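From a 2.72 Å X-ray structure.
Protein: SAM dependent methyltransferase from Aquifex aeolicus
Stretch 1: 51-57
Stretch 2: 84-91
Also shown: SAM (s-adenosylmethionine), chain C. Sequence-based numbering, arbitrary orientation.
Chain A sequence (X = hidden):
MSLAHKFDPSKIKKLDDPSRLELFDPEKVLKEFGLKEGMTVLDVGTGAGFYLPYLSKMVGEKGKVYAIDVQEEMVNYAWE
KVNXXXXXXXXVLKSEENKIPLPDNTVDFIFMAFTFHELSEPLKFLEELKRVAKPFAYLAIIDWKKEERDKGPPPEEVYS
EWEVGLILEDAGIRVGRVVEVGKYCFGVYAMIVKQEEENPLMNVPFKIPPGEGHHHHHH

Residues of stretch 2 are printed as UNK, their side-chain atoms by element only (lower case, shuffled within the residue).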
ATOM      1  N   TYR A  51      -9.030   0.957   0.703  1.00 21.51           N
ATOM      2  CA  TYR A  51      -8.655   0.234   1.914  1.00 20.66           C
ATOM      3  C   TYR A  51      -8.488   1.109   3.162  1.00 20.72           C
ATOM      4  O   TYR A  51      -8.220   0.603   4.238  1.00 20.73           O
ATOM      5  CB  TYR A  51      -7.368  -0.547   1.670  1.00 19.93           C
ATOM      6  CG  TYR A  51      -7.522  -1.650   0.662  1.00 21.21           C
ATOM      7  CD1 TYR A  51      -8.317  -2.759   0.934  1.00 22.12           C
ATOM      8  CD2 TYR A  51      -6.898  -1.583  -0.574  1.00 20.98           C
ATOM      9  CE1 TYR A  51      -8.487  -3.767  -0.005  1.00 21.88           C
ATOM     10  CE2 TYR A  51      -7.067  -2.597  -1.523  1.00 20.53           C
ATOM     11  CZ  TYR A  51      -7.861  -3.676  -1.225  1.00 20.07           C
ATOM     12  OH  TYR A  51      -8.051  -4.668  -2.138  1.00 20.89           O
ATOM     13  N   LEU A  52      -8.665   2.416   3.023  1.00 20.94           N
ATOM     14  CA  LEU A  52      -8.508   3.326   4.153  1.00 21.71           C
ATOM     15  C   LEU A  52      -9.437   3.057   5.338  1.00 22.86           C
ATOM     16  O   LEU A  52      -9.024   3.152   6.496  1.00 24.00           O
ATOM     17  CB  LEU A  52      -8.639   4.786   3.684  1.00 20.16           C
ATOM     18  CG  LEU A  52      -7.403   5.384   2.973  1.00 20.02           C
ATOM     19  CD1 LEU A  52      -7.642   6.853   2.615  1.00 16.81           C
ATOM     20  CD2 LEU A  52      -6.185   5.256   3.872  1.00 14.66           C
ATOM     21  N   PRO A  53     -10.709   2.738   5.074  1.00 23.27           N
ATOM     22  CA  PRO A  53     -11.602   2.468   6.207  1.00 23.00           C
ATOM     23  C   PRO A  53     -11.071   1.318   7.066  1.00 23.09           C
ATOM     24  O   PRO A  53     -11.323   1.246   8.267  1.00 23.66           O
ATOM     25  CB  PRO A  53     -12.915   2.106   5.520  1.00 21.63           C
ATOM     26  CG  PRO A  53     -12.892   2.987   4.314  1.00 21.32           C
ATOM     27  CD  PRO A  53     -11.473   2.840   3.817  1.00 21.65           C
ATOM     28  N   TYR A  54     -10.327   0.427   6.425  1.00 22.97           N
ATOM     29  CA  TYR A  54      -9.765  -0.738   7.080  1.00 23.38           C
ATOM     30  C   TYR A  54      -8.589  -0.395   7.948  1.00 23.24           C
ATOM     31  O   TYR A  54      -8.612  -0.618   9.143  1.00 24.40           O
ATOM     32  CB  TYR A  54      -9.377  -1.757   6.020  1.00 25.61           C
ATOM     33  CG  TYR A  54     -10.579  -2.216   5.248  1.00 27.54           C
ATOM     34  CD1 TYR A  54     -11.482  -3.109   5.817  1.00 26.95           C
ATOM     35  CD2 TYR A  54     -10.882  -1.672   3.995  1.00 29.44           C
ATOM     36  CE1 TYR A  54     -12.657  -3.446   5.180  1.00 27.51           C
ATOM     37  CE2 TYR A  54     -12.072  -2.005   3.344  1.00 30.17           C
ATOM     38  CZ  TYR A  54     -12.955  -2.897   3.956  1.00 29.57           C
ATOM     39  OH  TYR A  54     -14.154  -3.211   3.364  1.00 31.18           O
ATOM     40  N   LEU A  55      -7.555   0.144   7.324  1.00 23.33           N
ATOM     41  CA  LEU A  55      -6.357   0.571   8.029  1.00 21.38           C
ATOM     42  C   LEU A  55      -6.750   1.471   9.204  1.00 20.49           C
ATOM     43  O   LEU A  55      -6.227   1.351  10.307  1.00 19.65           O
ATOM     44  CB  LEU A  55      -5.469   1.349   7.063  1.00 20.91           C
ATOM     45  CG  LEU A  55      -4.991   0.574   5.836  1.00 20.72           C
ATOM     46  CD1 LEU A  55      -4.399   1.540   4.819  1.00 17.81           C
ATOM     47  CD2 LEU A  55      -3.977  -0.486   6.258  1.00 18.13           C
ATOM     48  N   SER A  56      -7.680   2.377   8.944  1.00 18.92           N
ATOM     49  CA  SER A  56      -8.155   3.293   9.959  1.00 19.68           C
ATOM     50  C   SER A  56      -8.681   2.523  11.169  1.00 22.66           C
ATOM     51  O   SER A  56      -8.283   2.769  12.314  1.00 22.51           O
ATOM     52  CB  SER A  56      -9.266   4.166   9.370  1.00 16.25           C
ATOM     53  OG  SER A  56      -9.683   5.161  10.275  1.00 13.05           O
ATOM     54  N   LYS A  57      -9.582   1.586  10.904  1.00 24.64           N
ATOM     55  CA  LYS A  57     -10.178   0.807  11.963  1.00 27.19           C
ATOM     56  C   LYS A  57      -9.150   0.044  12.779  1.00 28.65           C
ATOM     57  O   LYS A  57      -9.203   0.050  14.010  1.00 29.08           O
ATOM     58  CB  LYS A  57     -11.190  -0.181  11.390  1.00 29.33           C
ATOM     59  CG  LYS A  57     -11.890  -1.007  12.462  1.00 32.06           C
ATOM     60  CD  LYS A  57     -12.567  -2.245  11.894  1.00 33.93           C
ATOM     61  CE  LYS A  57     -13.233  -3.064  13.000  1.00 35.61           C
ATOM     62  NZ  LYS A  57     -13.740  -4.400  12.520  1.00 34.83           N
ATOM     63  N   UNK A  84     -16.261  11.897   4.405  1.00 27.82           N
ATOM     64  CA  UNK A  84     -17.577  11.388   4.148  1.00 27.06           C
ATOM     65  C   UNK A  84     -17.858  10.253   5.108  1.00 25.25           C
ATOM     66  O   UNK A  84     -18.980  10.100   5.588  1.00 24.18           O
ATOM     67  c   UNK A  84     -19.016  10.737   2.137  1.00 34.86           C
ATOM     68  c   UNK A  84     -18.955  10.841   0.617  1.00 39.59           C
ATOM     69  n   UNK A  84     -18.273  12.352  -1.278  1.00 44.16           N
ATOM     70  c   UNK A  84     -18.549  12.264   0.190  1.00 41.16           C
ATOM     71  c   UNK A  84     -17.637  10.920   2.706  1.00 29.75           C
ATOM     72  N   UNK A  85     -16.822   9.476   5.409  1.00 23.64           N
ATOM     73  CA  UNK A  85     -16.960   8.323   6.290  1.00 22.45           C
ATOM     74  C   UNK A  85     -16.695   8.615   7.757  1.00 23.42           C
ATOM     75  O   UNK A  85     -17.054   7.815   8.617  1.00 24.55           O
ATOM     76  c   UNK A  85     -17.694   6.282   4.165  1.00 20.81           C
ATOM     77  c   UNK A  85     -16.246   6.669   4.391  1.00 21.84           C
ATOM     78  c   UNK A  85     -16.046   7.189   5.825  1.00 20.84           C
ATOM     79  c   UNK A  85     -15.335   5.481   4.141  1.00 19.46           C
ATOM     80  N   UNK A  86     -16.070   9.751   8.043  1.00 23.52           N
ATOM     81  CA  UNK A  86     -15.785  10.099   9.418  1.00 23.65           C
ATOM     82  C   UNK A  86     -14.547   9.439   9.990  1.00 26.60           C
ATOM     83  O   UNK A  86     -14.503   9.145  11.189  1.00 29.85           O
ATOM     84  N   UNK A  87     -13.542   9.202   9.149  1.00 25.19           N
ATOM     85  CA  UNK A  87     -12.289   8.592   9.591  1.00 24.90           C
ATOM     86  C   UNK A  87     -11.380   9.683  10.173  1.00 25.94           C
ATOM     87  O   UNK A  87     -10.671  10.376   9.448  1.00 27.63           O
ATOM     88  c   UNK A  87     -11.683   6.341   6.450  1.00 21.57           C
ATOM     89  c   UNK A  87     -12.750   5.664   8.609  1.00 21.57           C
ATOM     90  c   UNK A  87     -11.608   7.906   8.404  1.00 24.27           C
ATOM     91  c   UNK A  87     -12.435   6.834   7.670  1.00 24.80           C
ATOM     92  N   UNK A  88     -11.396   9.818  11.494  1.00 25.46           N
ATOM     93  CA  UNK A  88     -10.615  10.843  12.180  1.00 23.29           C
ATOM     94  C   UNK A  88      -9.101  10.660  12.298  1.00 21.41           C
ATOM     95  O   UNK A  88      -8.383  11.635  12.454  1.00 22.23           O
ATOM     96  c   UNK A  88     -12.778  13.846  14.260  1.00 29.03           C
ATOM     97  n   UNK A  88     -13.552  15.112  14.072  1.00 29.85           N
ATOM     98  c   UNK A  88     -11.208  11.071  13.571  1.00 23.57           C
ATOM     99  c   UNK A  88     -12.990  12.859  13.114  1.00 26.25           C
ATOM    100  c   UNK A  88     -12.691  11.412  13.543  1.00 26.20           C
ATOM    101  N   UNK A  89      -8.606   9.434  12.216  1.00 19.44           N
ATOM    102  CA  UNK A  89      -7.172   9.211  12.349  1.00 18.27           C
ATOM    103  C   UNK A  89      -6.418   9.136  11.031  1.00 19.03           C
ATOM    104  O   UNK A  89      -5.273   8.679  10.990  1.00 18.91           O
ATOM    105  c   UNK A  89      -7.461   6.694  12.433  1.00 19.25           C
ATOM    106  o   UNK A  89      -7.258   5.574  12.896  1.00 19.21           O
ATOM    107  n   UNK A  89      -8.158   6.890  11.318  1.00 16.34           N
ATOM    108  c   UNK A  89      -6.917   7.928  13.131  1.00 17.50           C
ATOM    109  N   UNK A  90      -7.043   9.579   9.947  1.00 19.32           N
ATOM    110  CA  UNK A  90      -6.373   9.511   8.664  1.00 18.69           C
ATOM    111  C   UNK A  90      -5.950  10.856   8.129  1.00 18.88           C
ATOM    112  O   UNK A  90      -6.722  11.810   8.113  1.00 19.86           O
ATOM    113  c   UNK A  90      -7.238   8.834   7.598  1.00 17.95           C
ATOM    114  c   UNK A  90      -7.751   7.517   8.121  1.00 18.14           C
ATOM    115  c   UNK A  90      -6.418   8.632   6.323  1.00 15.81           C
ATOM    116  N   UNK A  91      -4.707  10.901   7.676  1.00 18.29           N
ATOM    117  CA  UNK A  91      -4.126  12.106   7.121  1.00 18.69           C
ATOM    118  C   UNK A  91      -3.760  11.832   5.647  1.00 17.74           C
ATOM    119  O   UNK A  91      -2.866  11.046   5.352  1.00 14.06           O
ATOM    120  c   UNK A  91      -3.553  14.836   8.573  1.00 23.00           C
ATOM    121  o   UNK A  91      -4.129  15.651   7.842  1.00 24.04           O
ATOM    122  c   UNK A  91      -2.896  12.474   7.960  1.00 19.82           C
ATOM    123  o   UNK A  91      -3.800  14.751   9.787  1.00 24.98           O
ATOM    124  c   UNK A  91      -2.511  13.927   7.948  1.00 21.67           C
TER
HETATM  125  N   SAM C 220      -4.254   0.908  -3.646  1.00 36.37           N
HETATM  126  CA  SAM C 220      -5.503   1.514  -4.202  1.00 37.77           C
HETATM  127  C   SAM C 220      -6.711   0.702  -3.798  1.00 39.30           C
HETATM  128  O   SAM C 220      -6.541  -0.305  -3.109  1.00 40.08           O
HETATM  129  OXT SAM C 220      -7.832   1.141  -4.214  1.00 42.12           O
HETATM  130  CB  SAM C 220      -5.413   1.576  -5.723  1.00 37.25           C
HETATM  131  CG  SAM C 220      -4.079   2.072  -6.109  1.00 35.07           C
HETATM  132  SD  SAM C 220      -3.634   2.260  -7.858  1.00 32.83           S
HETATM  133  CE  SAM C 220      -3.496   0.560  -8.412  1.00 34.32           C
HETATM  134  C5' SAM C 220      -2.010   2.839  -7.703  1.00 30.92           C
HETATM  135  C4' SAM C 220      -1.864   4.280  -7.259  1.00 28.67           C
HETATM  136  O4' SAM C 220      -0.459   4.474  -7.138  1.00 27.92           O
HETATM  137  C3' SAM C 220      -2.245   5.296  -8.354  1.00 27.94           C
HETATM  138  O3' SAM C 220      -3.443   5.954  -7.850  1.00 25.83           O
HETATM  139  C2' SAM C 220      -1.118   6.308  -8.403  1.00 25.87           C
HETATM  140  O2' SAM C 220      -1.431   7.684  -8.453  1.00 25.94           O
HETATM  141  C1' SAM C 220      -0.222   5.818  -7.223  1.00 27.95           C
HETATM  142  N9  SAM C 220       1.214   5.955  -7.371  1.00 28.48           N
HETATM  143  C8  SAM C 220       2.036   5.662  -8.440  1.00 28.94           C
HETATM  144  N7  SAM C 220       3.288   5.898  -8.202  1.00 28.30           N
HETATM  145  C5  SAM C 220       3.306   6.382  -6.894  1.00 28.79           C
HETATM  146  C6  SAM C 220       4.359   6.813  -6.037  1.00 29.45           C
HETATM  147  N6  SAM C 220       5.649   6.817  -6.439  1.00 28.65           N
HETATM  148  N1  SAM C 220       4.035   7.242  -4.757  1.00 30.09           N
HETATM  149  C2  SAM C 220       2.729   7.222  -4.396  1.00 29.55           C
HETATM  150  N3  SAM C 220       1.674   6.836  -5.121  1.00 28.67           N
HETATM  151  C4  SAM C 220       2.032   6.421  -6.368  1.00 28.08           C

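Position 84 carries four carbons in a row ending in a nitrogen. The chain lies out of reach of stretch 1, at the end of a helix that began earlier. This is Lys-84.

Position 85 has four carbons, forked at the second. CA-to-CB points toward stretch 1, and one of the carbons at the fork lies 3.5 Å from CG of Pro-53. Four carbons forked this way make leucine, so this is Leu-85, and the carbon touching the proline ring is CD1.

Position 86 has no side-chain atoms. It is the first residue after the helix to leave helical angles, with phi 82° and psi 32°. A CB here would be jammed against the carbonyl O of the residue before. This is Gly-86.

Position 87 again shows four carbons, forked at the second. One terminal carbon lies 3.9 Å from CA of Pro-53 and 4.1 Å from C of Leu-52. The other lies 3.5 Å from OG of Ser-56. This is Leu-87; the first of these carbons is CD1 and the second, nearest OG of Ser-56, is CD2. Its chi1 is m and its chi2 is t.

Position 88 has four carbons in a row and a terminal nitrogen. CA-to-CB points away from stretch 1, and the chain makes no contact with it. This is Lys-88.

Position 89 has two carbons, the second carrying one oxygen and one nitrogen. CA-to-CB points toward stretch 1, and the end of the side chain lies beside Ser-56. That is a short amide, so this is Asn-89. Its CA is 6.5 Å from CA of Ser-56, the closest pair of CA atoms across the two stretches. The amide is probably turned over in the model, so whether it bonds to the serine remains open.

Position 90 has one carbon carrying two more. One of the two is 4.2 Å from CD2 of Leu-52, and the other is 3.7 Å from OG of Ser-56. Branching at the first carbon means valine. This is Val-90, buried, with CG1 at the leucine and CG2 at the serine. It closes a type I turn that starts at Leu-87.

Position 91 has three carbons, the third carrying two oxygens. This carboxylate is out of reach of stretch 1. This is Glu-91, in the strand that Val-90 enters.

The contact sets one side of a helix against the link between a helix and a strand. Leu-52, Pro-53 and Ser-56 are three or four residues apart or adjacent, so the helical repeat brings them to a common side. Leu-85, Leu-87 and Val-90 supply apolar packing, while the lysines and glutamate stay off the contact.

Stretch 2 (84-91) KLGLKNVE
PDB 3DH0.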